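Uncharacterized protein (Staphylococcus aureus subsp. aureus Mu50, PDB 4QPV) is of unknown function, a DUF1672 family member with a fold built on a repeat of a kinked helix and three beta strands. Local coordinates at residues 138-143 with 251-256; 144-149 with 172-177; 218-223 with 257-262; 247-252 with 284-289. One frame throughout, in Å; residues are numbered along the deposited sequence. Where two conformers were deposited one is given.

Contact 1 (138-143 with 251-256); sequences LDNLTE and KKNIPH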
# COMPACT_ATOMS: atom_id res chain seq x y z
N LEU A 138 5.22 12.76 5.97
CA LEU A 138 5.16 11.30 5.99
C LEU A 138 6.58 10.70 6.10
O LEU A 138 6.78 9.76 6.86
CB LEU A 138 4.39 10.77 4.77
CG LEU A 138 2.86 11.01 4.85
CD1 LEU A 138 2.20 10.82 3.48
CD2 LEU A 138 2.22 10.08 5.90
N ASP A 139 7.57 11.29 5.39
CA ASP A 139 8.96 10.85 5.50
C ASP A 139 9.48 11.09 6.93
O ASP A 139 10.19 10.24 7.47
CB ASP A 139 9.84 11.53 4.46
CG ASP A 139 9.55 11.10 3.01
OD1 ASP A 139 8.82 10.08 2.82
OD2 ASP A 139 10.13 11.73 2.08
N ASN A 140 9.06 12.19 7.58
CA ASN A 140 9.43 12.42 8.98
C ASN A 140 8.84 11.35 9.88
O ASN A 140 9.52 10.90 10.80
CB ASN A 140 8.99 13.78 9.47
CG ASN A 140 9.76 14.91 8.88
OD1 ASN A 140 10.91 14.76 8.43
ND2 ASN A 140 9.14 16.08 8.87
N LEU A 141 7.58 10.93 9.62
CA LEU A 141 6.95 9.86 10.40
C LEU A 141 7.74 8.55 10.23
O LEU A 141 7.98 7.85 11.22
CB LEU A 141 5.46 9.66 10.00
CG LEU A 141 4.70 8.52 10.72
CD1 LEU A 141 4.69 8.71 12.26
CD2 LEU A 141 3.27 8.42 10.23
N THR A 142 8.16 8.24 8.98
CA THR A 142 8.93 7.01 8.72
C THR A 142 10.20 6.99 9.57
O THR A 142 10.49 5.99 10.24
CB THR A 142 9.26 6.88 7.23
OG1 THR A 142 8.04 6.95 6.49
CG2 THR A 142 9.99 5.55 6.92
N GLU A 143 10.93 8.11 9.58
CA GLU A 143 12.14 8.28 10.36
C GLU A 143 11.87 8.06 11.88
O GLU A 143 12.62 7.34 12.54
CB GLU A 143 12.72 9.67 10.09
CG GLU A 143 14.01 9.95 10.84
CD GLU A 143 15.20 9.09 10.45
OE1 GLU A 143 15.18 8.47 9.36
OE2 GLU A 143 16.17 9.07 11.23
N LYS A 251 5.63 15.25 18.53
CA LYS A 251 6.52 15.43 17.39
C LYS A 251 5.86 16.42 16.46
O LYS A 251 4.81 16.11 15.89
CB LYS A 251 6.82 14.09 16.66
CG LYS A 251 7.46 13.02 17.53
CD LYS A 251 8.93 13.26 17.83
CE LYS A 251 9.23 12.55 19.12
NZ LYS A 251 10.67 12.32 19.33
N LYS A 252 6.43 17.62 16.34
CA LYS A 252 5.81 18.68 15.54
C LYS A 252 5.84 18.40 14.03
O LYS A 252 4.90 18.80 13.34
CB LYS A 252 6.49 20.03 15.81
CG LYS A 252 6.29 20.52 17.24
CD LYS A 252 6.87 21.92 17.46
CE LYS A 252 7.52 22.09 18.82
NZ LYS A 252 6.53 22.10 19.93
N ASN A 253 6.88 17.73 13.54
CA ASN A 253 7.12 17.56 12.11
C ASN A 253 6.40 16.36 11.45
O ASN A 253 6.58 16.14 10.24
CB ASN A 253 8.64 17.47 11.87
CG ASN A 253 9.31 16.25 12.47
OD1 ASN A 253 8.82 15.62 13.42
ND2 ASN A 253 10.49 15.93 11.96
N ILE A 254 5.57 15.62 12.19
CA ILE A 254 4.87 14.46 11.62
C ILE A 254 3.42 14.87 11.18
O ILE A 254 3.02 16.01 11.43
CB ILE A 254 4.92 13.22 12.55
CG1 ILE A 254 4.14 13.43 13.87
CG2 ILE A 254 6.37 12.76 12.79
CD1 ILE A 254 3.74 12.03 14.57
N PRO A 255 2.64 13.96 10.52
CA PRO A 255 1.33 14.38 9.98
C PRO A 255 0.20 14.58 11.00
O PRO A 255 -0.75 13.79 11.07
CB PRO A 255 0.99 13.26 8.98
CG PRO A 255 2.30 12.56 8.71
CD PRO A 255 2.98 12.61 10.04
N HIS A 256 0.23 15.73 11.69
CA HIS A 256 -0.86 16.16 12.58
C HIS A 256 -2.16 16.37 11.80
O HIS A 256 -3.23 16.12 12.35
CB HIS A 256 -0.47 17.47 13.29
CG HIS A 256 0.52 17.25 14.39
ND1 HIS A 256 0.16 17.37 15.72
CD2 HIS A 256 1.83 16.93 14.32
CE1 HIS A 256 1.25 17.11 16.41
NE2 HIS A 256 2.29 16.84 15.61

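Contact 2 (144-149 with 172-177); sequences VLKEYK and NEYYYL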
# COMPACT_ATOMS: atom_id res chain seq x y z
N VAL A 144 10.78 8.66 12.41
CA VAL A 144 10.42 8.53 13.83
C VAL A 144 10.10 7.05 14.17
O VAL A 144 10.50 6.57 15.23
CB VAL A 144 9.26 9.49 14.24
CG1 VAL A 144 8.79 9.22 15.68
CG2 VAL A 144 9.68 10.96 14.09
N LEU A 145 9.46 6.32 13.26
CA LEU A 145 9.13 4.92 13.50
C LEU A 145 10.41 4.06 13.55
O LEU A 145 10.51 3.16 14.37
CB LEU A 145 8.12 4.41 12.46
CG LEU A 145 6.68 4.93 12.73
CD1 LEU A 145 5.84 4.86 11.49
CD2 LEU A 145 6.02 4.17 13.90
N LYS A 146 11.43 4.42 12.75
CA LYS A 146 12.74 3.76 12.77
C LYS A 146 13.46 4.07 14.09
O LYS A 146 14.07 3.19 14.68
CB LYS A 146 13.60 4.25 11.58
CG LYS A 146 13.18 3.66 10.23
CD LYS A 146 13.94 4.40 9.13
CE LYS A 146 13.54 3.93 7.75
NZ LYS A 146 14.37 4.63 6.71
N GLU A 147 13.36 5.33 14.54
CA GLU A 147 13.97 5.84 15.78
C GLU A 147 13.51 5.07 17.01
O GLU A 147 14.31 4.84 17.92
CB GLU A 147 13.63 7.32 16.01
CG GLU A 147 14.30 8.37 15.13
CD GLU A 147 13.94 9.79 15.51
OE1 GLU A 147 13.65 10.02 16.71
OE2 GLU A 147 13.94 10.68 14.63
N TYR A 148 12.23 4.69 17.07
CA TYR A 148 11.70 4.06 18.27
C TYR A 148 11.48 2.55 18.26
O TYR A 148 10.94 2.01 19.25
CB TYR A 148 10.39 4.77 18.66
CG TYR A 148 10.65 6.16 19.22
CD1 TYR A 148 11.11 6.33 20.53
CD2 TYR A 148 10.50 7.29 18.43
CE1 TYR A 148 11.38 7.60 21.04
CE2 TYR A 148 10.77 8.57 18.93
CZ TYR A 148 11.19 8.72 20.24
OH TYR A 148 11.43 9.98 20.75
N LYS A 149 11.94 1.84 17.18
CA LYS A 149 11.74 0.40 17.11
C LYS A 149 12.42 -0.33 18.29
O LYS A 149 11.84 -1.31 18.77
CB LYS A 149 12.12 -0.17 15.73
CG LYS A 149 13.57 -0.09 15.30
CD LYS A 149 13.70 -0.45 13.82
CE LYS A 149 14.24 -1.85 13.56
NZ LYS A 149 15.71 -1.92 13.76
N ASN A 172 5.23 1.50 3.36
CA ASN A 172 6.62 1.20 3.66
C ASN A 172 6.62 0.09 4.72
O ASN A 172 5.56 -0.52 4.99
CB ASN A 172 7.45 2.46 4.03
CG ASN A 172 6.92 3.20 5.23
OD1 ASN A 172 6.39 2.61 6.17
ND2 ASN A 172 7.04 4.52 5.20
N GLU A 173 7.77 -0.21 5.29
CA GLU A 173 7.91 -1.27 6.29
C GLU A 173 6.98 -1.07 7.50
O GLU A 173 6.52 -2.04 8.09
CB GLU A 173 9.36 -1.33 6.81
CG GLU A 173 10.40 -1.71 5.76
CD GLU A 173 11.81 -1.32 6.17
OE1 GLU A 173 12.11 -0.10 6.17
OE2 GLU A 173 12.61 -2.22 6.49
N TYR A 174 6.73 0.21 7.86
CA TYR A 174 6.03 0.58 9.08
C TYR A 174 4.57 0.99 8.97
O TYR A 174 3.88 0.88 9.99
CB TYR A 174 6.82 1.72 9.76
CG TYR A 174 8.24 1.31 10.03
CD1 TYR A 174 8.56 0.47 11.10
CD2 TYR A 174 9.28 1.69 9.17
CE1 TYR A 174 9.86 0.01 11.30
CE2 TYR A 174 10.58 1.22 9.36
CZ TYR A 174 10.87 0.40 10.44
OH TYR A 174 12.14 -0.09 10.63
N TYR A 175 4.11 1.48 7.83
CA TYR A 175 2.71 1.90 7.72
C TYR A 175 2.25 1.93 6.29
O TYR A 175 3.05 1.85 5.35
CB TYR A 175 2.48 3.30 8.38
CG TYR A 175 3.20 4.46 7.71
CD1 TYR A 175 2.65 5.09 6.59
CD2 TYR A 175 4.38 4.96 8.23
CE1 TYR A 175 3.28 6.17 5.99
CE2 TYR A 175 5.02 6.07 7.65
CZ TYR A 175 4.48 6.65 6.51
OH TYR A 175 5.12 7.71 5.91
N TYR A 176 0.93 2.06 6.14
CA TYR A 176 0.33 2.24 4.82
C TYR A 176 -0.64 3.42 4.92
O TYR A 176 -1.11 3.78 6.03
CB TYR A 176 -0.32 0.96 4.29
CG TYR A 176 -1.52 0.52 5.08
CD1 TYR A 176 -1.38 -0.23 6.25
CD2 TYR A 176 -2.82 0.86 4.67
CE1 TYR A 176 -2.48 -0.62 7.00
CE2 TYR A 176 -3.93 0.46 5.41
CZ TYR A 176 -3.76 -0.29 6.57
OH TYR A 176 -4.85 -0.67 7.31
N LEU A 177 -0.90 4.06 3.77
CA LEU A 177 -1.76 5.23 3.65
C LEU A 177 -2.97 4.86 2.77
O LEU A 177 -2.80 4.17 1.77
CB LEU A 177 -0.90 6.37 3.03
CG LEU A 177 -1.51 7.75 2.76
CD1 LEU A 177 -1.63 8.55 4.00
CD2 LEU A 177 -0.58 8.55 1.86

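Contact 3 (218-223 with 257-262); sequences RPYVVT and DLNVSL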
# COMPACT_ATOMS: atom_id res chain seq x y z
N ARG A 218 -9.82 13.29 5.83
CA ARG A 218 -8.37 13.26 5.69
C ARG A 218 -7.91 11.84 5.40
O ARG A 218 -8.52 10.88 5.90
CB ARG A 218 -7.66 13.77 6.97
CG ARG A 218 -8.31 15.00 7.64
CD ARG A 218 -7.96 16.30 6.96
NE ARG A 218 -8.57 17.44 7.65
CZ ARG A 218 -7.94 18.22 8.52
NH1 ARG A 218 -6.67 18.00 8.82
NH2 ARG A 218 -8.57 19.23 9.10
N PRO A 219 -6.81 11.66 4.63
CA PRO A 219 -6.25 10.31 4.44
C PRO A 219 -5.90 9.67 5.79
O PRO A 219 -5.65 10.37 6.78
CB PRO A 219 -4.99 10.55 3.61
CG PRO A 219 -5.14 11.90 3.02
CD PRO A 219 -5.97 12.69 3.98
N TYR A 220 -5.90 8.34 5.83
CA TYR A 220 -5.59 7.58 7.03
C TYR A 220 -4.22 6.94 6.92
O TYR A 220 -3.92 6.29 5.91
CB TYR A 220 -6.64 6.47 7.25
CG TYR A 220 -7.99 6.97 7.72
CD1 TYR A 220 -8.92 7.48 6.81
CD2 TYR A 220 -8.36 6.86 9.05
CE1 TYR A 220 -10.16 7.95 7.25
CE2 TYR A 220 -9.60 7.32 9.49
CZ TYR A 220 -10.50 7.86 8.59
OH TYR A 220 -11.73 8.28 9.04
N VAL A 221 -3.40 7.10 7.97
CA VAL A 221 -2.11 6.43 8.13
C VAL A 221 -2.31 5.35 9.21
O VAL A 221 -2.73 5.68 10.31
CB VAL A 221 -0.97 7.40 8.51
CG1 VAL A 221 0.32 6.62 8.83
CG2 VAL A 221 -0.72 8.43 7.42
N VAL A 222 -2.05 4.07 8.89
CA VAL A 222 -2.19 2.97 9.86
C VAL A 222 -0.85 2.23 9.94
O VAL A 222 -0.37 1.75 8.92
CB VAL A 222 -3.38 2.00 9.52
CG1 VAL A 222 -3.52 0.93 10.60
CG2 VAL A 222 -4.71 2.76 9.36
N THR A 223 -0.26 2.12 11.13
CA THR A 223 1.01 1.39 11.27
C THR A 223 0.78 -0.14 11.18
O THR A 223 -0.33 -0.63 11.42
CB THR A 223 1.81 1.77 12.54
OG1 THR A 223 1.18 1.23 13.71
CG2 THR A 223 2.09 3.29 12.65
N ASP A 257 -2.07 16.82 10.53
CA ASP A 257 -3.23 17.09 9.67
C ASP A 257 -3.83 15.82 9.02
O ASP A 257 -4.82 15.92 8.30
CB ASP A 257 -2.87 18.13 8.58
CG ASP A 257 -1.72 17.74 7.65
OD1 ASP A 257 -1.19 16.61 7.80
OD2 ASP A 257 -1.36 18.57 6.79
N LEU A 258 -3.23 14.62 9.26
CA LEU A 258 -3.81 13.38 8.74
C LEU A 258 -4.42 12.57 9.87
O LEU A 258 -4.21 12.90 11.04
CB LEU A 258 -2.75 12.51 7.98
CG LEU A 258 -2.04 13.16 6.79
CD1 LEU A 258 -1.10 12.17 6.10
CD2 LEU A 258 -3.04 13.72 5.77
N ASN A 259 -5.19 11.51 9.54
CA ASN A 259 -5.68 10.57 10.55
C ASN A 259 -4.55 9.57 10.74
O ASN A 259 -4.07 9.01 9.75
CB ASN A 259 -6.98 9.91 10.14
CG ASN A 259 -8.11 10.88 10.06
OD1 ASN A 259 -8.37 11.62 11.01
ND2 ASN A 259 -8.77 10.96 8.91
N VAL A 260 -4.00 9.46 11.96
CA VAL A 260 -2.86 8.58 12.22
C VAL A 260 -3.23 7.64 13.37
O VAL A 260 -3.65 8.09 14.43
CB VAL A 260 -1.53 9.35 12.47
CG1 VAL A 260 -0.37 8.39 12.76
CG2 VAL A 260 -1.19 10.26 11.28
N SER A 261 -3.03 6.34 13.15
CA SER A 261 -3.38 5.29 14.10
C SER A 261 -2.21 4.31 14.28
O SER A 261 -1.61 3.85 13.30
CB SER A 261 -4.63 4.56 13.60
OG SER A 261 -4.98 3.42 14.37
N LEU A 262 -1.94 3.97 15.53
CA LEU A 262 -0.88 3.05 15.88
C LEU A 262 -1.47 1.65 16.06
O LEU A 262 -2.40 1.47 16.85
CB LEU A 262 -0.28 3.59 17.20
CG LEU A 262 1.13 3.25 17.63
CD1 LEU A 262 2.19 3.60 16.55
CD2 LEU A 262 1.45 3.97 18.94
O HOH W 1 -11.26 12.66 8.41

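Contact 4 (247-252 with 284-289); sequences VLKKKK and VGVFNH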
# COMPACT_ATOMS: atom_id res chain seq x y z
N VAL A 247 4.22 10.15 22.83
CA VAL A 247 5.50 10.61 22.27
C VAL A 247 5.25 11.20 20.84
O VAL A 247 5.66 12.33 20.57
CB VAL A 247 6.55 9.46 22.27
CG1 VAL A 247 7.77 9.80 21.40
CG2 VAL A 247 6.96 9.11 23.69
N LEU A 248 4.52 10.46 20.00
CA LEU A 248 4.19 10.88 18.62
C LEU A 248 3.41 12.20 18.58
O LEU A 248 3.74 13.07 17.76
CB LEU A 248 3.40 9.76 17.91
CG LEU A 248 4.21 8.50 17.63
CD1 LEU A 248 3.33 7.37 17.12
CD2 LEU A 248 5.36 8.77 16.65
N LYS A 249 2.42 12.39 19.48
CA LYS A 249 1.63 13.64 19.54
C LYS A 249 2.50 14.88 19.77
O LYS A 249 2.12 15.98 19.33
CB LYS A 249 0.56 13.59 20.64
CG LYS A 249 -0.56 12.59 20.37
CD LYS A 249 -1.43 12.42 21.62
CE LYS A 249 -2.38 11.27 21.45
NZ LYS A 249 -3.30 11.15 22.61
N LYS A 250 3.67 14.70 20.41
CA LYS A 250 4.59 15.81 20.71
C LYS A 250 5.64 16.06 19.60
O LYS A 250 6.42 17.00 19.72
CB LYS A 250 5.30 15.58 22.06
CG LYS A 250 4.38 15.66 23.26
CD LYS A 250 5.18 15.39 24.51
CE LYS A 250 4.34 15.28 25.75
NZ LYS A 250 5.19 15.20 26.96
N LYS A 251 5.63 15.25 18.53
CA LYS A 251 6.52 15.43 17.39
C LYS A 251 5.86 16.42 16.46
O LYS A 251 4.81 16.11 15.89
CB LYS A 251 6.82 14.09 16.66
CG LYS A 251 7.46 13.02 17.53
CD LYS A 251 8.93 13.26 17.83
CE LYS A 251 9.23 12.55 19.12
NZ LYS A 251 10.67 12.32 19.33
N LYS A 252 6.43 17.62 16.34
CA LYS A 252 5.81 18.68 15.54
C LYS A 252 5.84 18.40 14.03
O LYS A 252 4.90 18.80 13.34
CB LYS A 252 6.49 20.03 15.81
CG LYS A 252 6.29 20.52 17.24
CD LYS A 252 6.87 21.92 17.46
CE LYS A 252 7.52 22.09 18.82
NZ LYS A 252 6.53 22.10 19.93
N VAL A 284 -4.17 2.14 18.91
CA VAL A 284 -4.18 3.38 19.70
C VAL A 284 -4.21 4.56 18.73
O VAL A 284 -3.34 4.66 17.87
CB VAL A 284 -3.01 3.50 20.72
CG1 VAL A 284 -3.05 4.84 21.43
CG2 VAL A 284 -3.02 2.35 21.73
N GLY A 285 -5.20 5.45 18.89
CA GLY A 285 -5.28 6.64 18.06
C GLY A 285 -4.15 7.60 18.36
O GLY A 285 -3.72 7.72 19.51
N VAL A 286 -3.60 8.24 17.31
CA VAL A 286 -2.55 9.25 17.48
C VAL A 286 -3.19 10.61 17.13
O VAL A 286 -3.29 11.48 18.00
CB VAL A 286 -1.25 8.96 16.68
CG1 VAL A 286 -0.22 10.07 16.90
CG2 VAL A 286 -0.66 7.59 17.05
N PHE A 287 -3.66 10.75 15.87
CA PHE A 287 -4.35 11.95 15.39
C PHE A 287 -5.66 11.55 14.76
O PHE A 287 -5.68 10.60 13.98
CB PHE A 287 -3.49 12.75 14.37
CG PHE A 287 -2.11 13.10 14.85
CD1 PHE A 287 -1.94 13.86 16.01
CD2 PHE A 287 -0.99 12.70 14.14
CE1 PHE A 287 -0.66 14.19 16.45
CE2 PHE A 287 0.29 13.03 14.59
CZ PHE A 287 0.44 13.77 15.74
N ASN A 288 -6.75 12.26 15.07
CA ASN A 288 -8.04 11.92 14.47
C ASN A 288 -8.83 13.19 14.18
O ASN A 288 -8.89 14.09 15.01
CB ASN A 288 -8.84 10.96 15.34
CG ASN A 288 -9.93 10.26 14.56
OD1 ASN A 288 -11.08 10.68 14.56
ND2 ASN A 288 -9.56 9.20 13.84
N HIS A 289 -9.44 13.25 12.98
CA HIS A 289 -10.17 14.43 12.52
C HIS A 289 -11.65 14.14 12.22
O HIS A 289 -12.33 15.02 11.70
CB HIS A 289 -9.47 15.00 11.27
CG HIS A 289 -8.04 15.35 11.51
ND1 HIS A 289 -7.68 16.59 12.04
CD2 HIS A 289 -6.92 14.61 11.32
CE1 HIS A 289 -6.36 16.56 12.14
NE2 HIS A 289 -5.86 15.39 11.72
O HOH W 2 -4.39 8.54 21.97

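Contact 1 (138-143 with 251-256)
Asn-140 of helix 135-147 meets Asn-253 in the connection that follows helix 234-249, and its side chain can be traced outward atom by atom. CB lies 3.5 Å from Asn-253 O. With CG anti to the carbonyl carbon (chi1 -71°), that atom sits 3.3 Å from Asn-253 ND2, where the two amides stack with their planes 27° apart. OD1 also has Asn-253 ND2 as its nearest partner across the contact, but too far off for a bond. ND2 completes the chain, donating to Asn-253 O at 2.9 Å with an N-H...O angle of 170°. The acceptor lies in the Asn-140 amide plane, whereas the donor stands above the plane of the carbonyl. Between the amide nitrogens themselves, both donors, there is only packing.

Apolar contacts continue beside this polar one. Ile-254 CG2 rests 3.8 Å from Leu-141 CA, and Pro-255 CD lies 3.9 Å from Leu-141 CB. Leu-138 crosses Pro-255 at about a right angle, CD2 approaching the proline CG to 3.7 Å. The loop also braces itself: Pro-255 centres an inverse gamma turn, and His-256 NE2 donates to Lys-251 O at 2.6 Å, with the acceptor in the imidazole plane. Beyond the pair, Leu-138 and Leu-141 both touch Val-221 of strand 220-227. The contact is largely buried: it packs the return connection of a beta-alpha-beta unit, between helix 234-249 and strand 259-265, against a helix lying on the same sheet.

Contact 2 (144-149 with 172-177)
Leu-145 touches two consecutive tyrosines, and most of the contact gathers round the first, Tyr-174. Leu-145 CD1 comes to 3.6 Å from Tyr-175 CD2, at the ring edge and near the ring plane, the side chains crossing at about a right angle. The same methyl lies 3.7 Å from Tyr-174 CB, while Leu-145 CB approaches Tyr-174 CG to 3.9 Å as the two side chains slide past each other in opposite directions. The extended Lys-146 side chain crosses that of Tyr-174 at about a right angle, CG 3.7 Å from CE2.

The next shell fixes the tyrosines. Asn-172 OD1 accepts from both Tyr-174 N and Tyr-175 N, each at 3.0 Å and from opposite faces of the amide plane, which ties down the backbone just where the rings branch off. Tyr-175 CG sits between the backbone N and the carbonyl carbon (chi1 65°), which starts the ring toward helix 135-147; its hydroxyl hydrogen-bonds Leu-138 O there. Phe-244 of helix 234-249 also packs on Leu-145. An Asx turn that includes Tyr-174 leads into strand 175-178, and Tyr-174 and Tyr-175 pack this edge of the sheet against helix 135-147.

Contact 3 (218-223 with 257-262)
Tyr-220 has CG anti to its carbonyl carbon (chi1 -73°), which starts its ring on the side of Asn-259, whose CB is already placed there by the strand pairing. That CB lies over the ring, 3.9 Å from its centroid, a CH-pi contact. Chi1 of Asn-259 (-66°) sets CG, where the amide begins; its ND2 stands 3.5 Å above the same ring plane, offset toward the rim. This nitrogen also gives a weak bond to Arg-218 O and reaches Arg-218 N through a water that accepts from both, while OD1 accepts from His-289 N. Arg-218 bends at chi2, which turns CD to within 3.4 Å of Asp-257 O; farther along, NH1 donates to the same oxygen at 2.8 Å.

Four backbone bonds set the parallel register: Asn-259 N to Pro-219 O, Val-221 N to Asn-259 O, Ser-261 N to Val-221 O and Thr-223 N to Ser-261 O. The strand axes pass 4.6 Å apart at 12°. On the other face, Val-221 CB lies 4.0 Å from Val-260 CG2; Tyr-175 and Leu-177 of strand 175-178 also touch Val-221. Just before the strands, Leu-258 CD2 comes to 3.6 Å from Pro-219 CD. Strands 220-227 and 259-265, joined through helix 234-249, form a beta-alpha-beta crossover.

Contact 4 (247-252 with 284-289)
Lys-249 and Val-286 bring the backbones nearest, their CA atoms 6.4 Å apart, where the last turn of helix 234-249 passes the corner that the chain makes at Val-286 (phi -110°, psi -62°). Leu-248 and Val-286 cross at about a right angle: Leu-248 CB lies 3.8 Å from Val-286 CG1, and Leu-248 CD1 is 4.0 Å from Val-286 CG2. The same CG1 stands over the centre of the Phe-287 ring, 3.7 Å above its plane, so one methyl touches both the leucine and the ring. Phe-287 has CG anti to its carbonyl carbon (chi1 -54°), which starts the ring on the side of helix 234-249. At the far end of that ring, CE1 approaches Lys-249 CA to 3.9 Å, with CZ near Leu-248 O.

Lys-249 runs extended past the corner, CE 3.6 Å from Val-286 O. Its ammonium is gripped twice: NZ donates to a water at 2.9 Å, which in turn donates to Gly-285 O at 2.7 Å, and NZ makes a salt bridge with Glu-246. Gly-285 O accepts from Ser-245 OG as well, a second tie between this helix and the strand.

The corner coincides with an irregularity in the pairing: Val-286 and Phe-287 both face Val-260 and both share backbone bonds with it. That is a classic beta bulge, set where the antiparallel pairing of strands 259-265 and 282-285 runs beneath helix 234-249.

All four contacts lie on the mixed sheet and the helices packed against it, with centres about 9 to 14 Å apart. Contacts 1 and 2 use successive parts of helix 135-147, contact 2 nested within the loop that contact 1 closes. Contact 3 pairs strands 220-227 and 259-265; contact 4 sets the intervening helix, 234-249, against the neighbouring strand 282-285. Along the chain, contact 3 alternates with both contact 1 and contact 4, whereas contact 2 closes before either contact 3 or contact 4 opens. Probable hydrogen bonds from Tyr-176 O to Val-222 N, His-256 O to His-289 NE2 and Tyr-148 OH to Lys-251 NZ tie them, so segments far apart in sequence meet in one part of the fold.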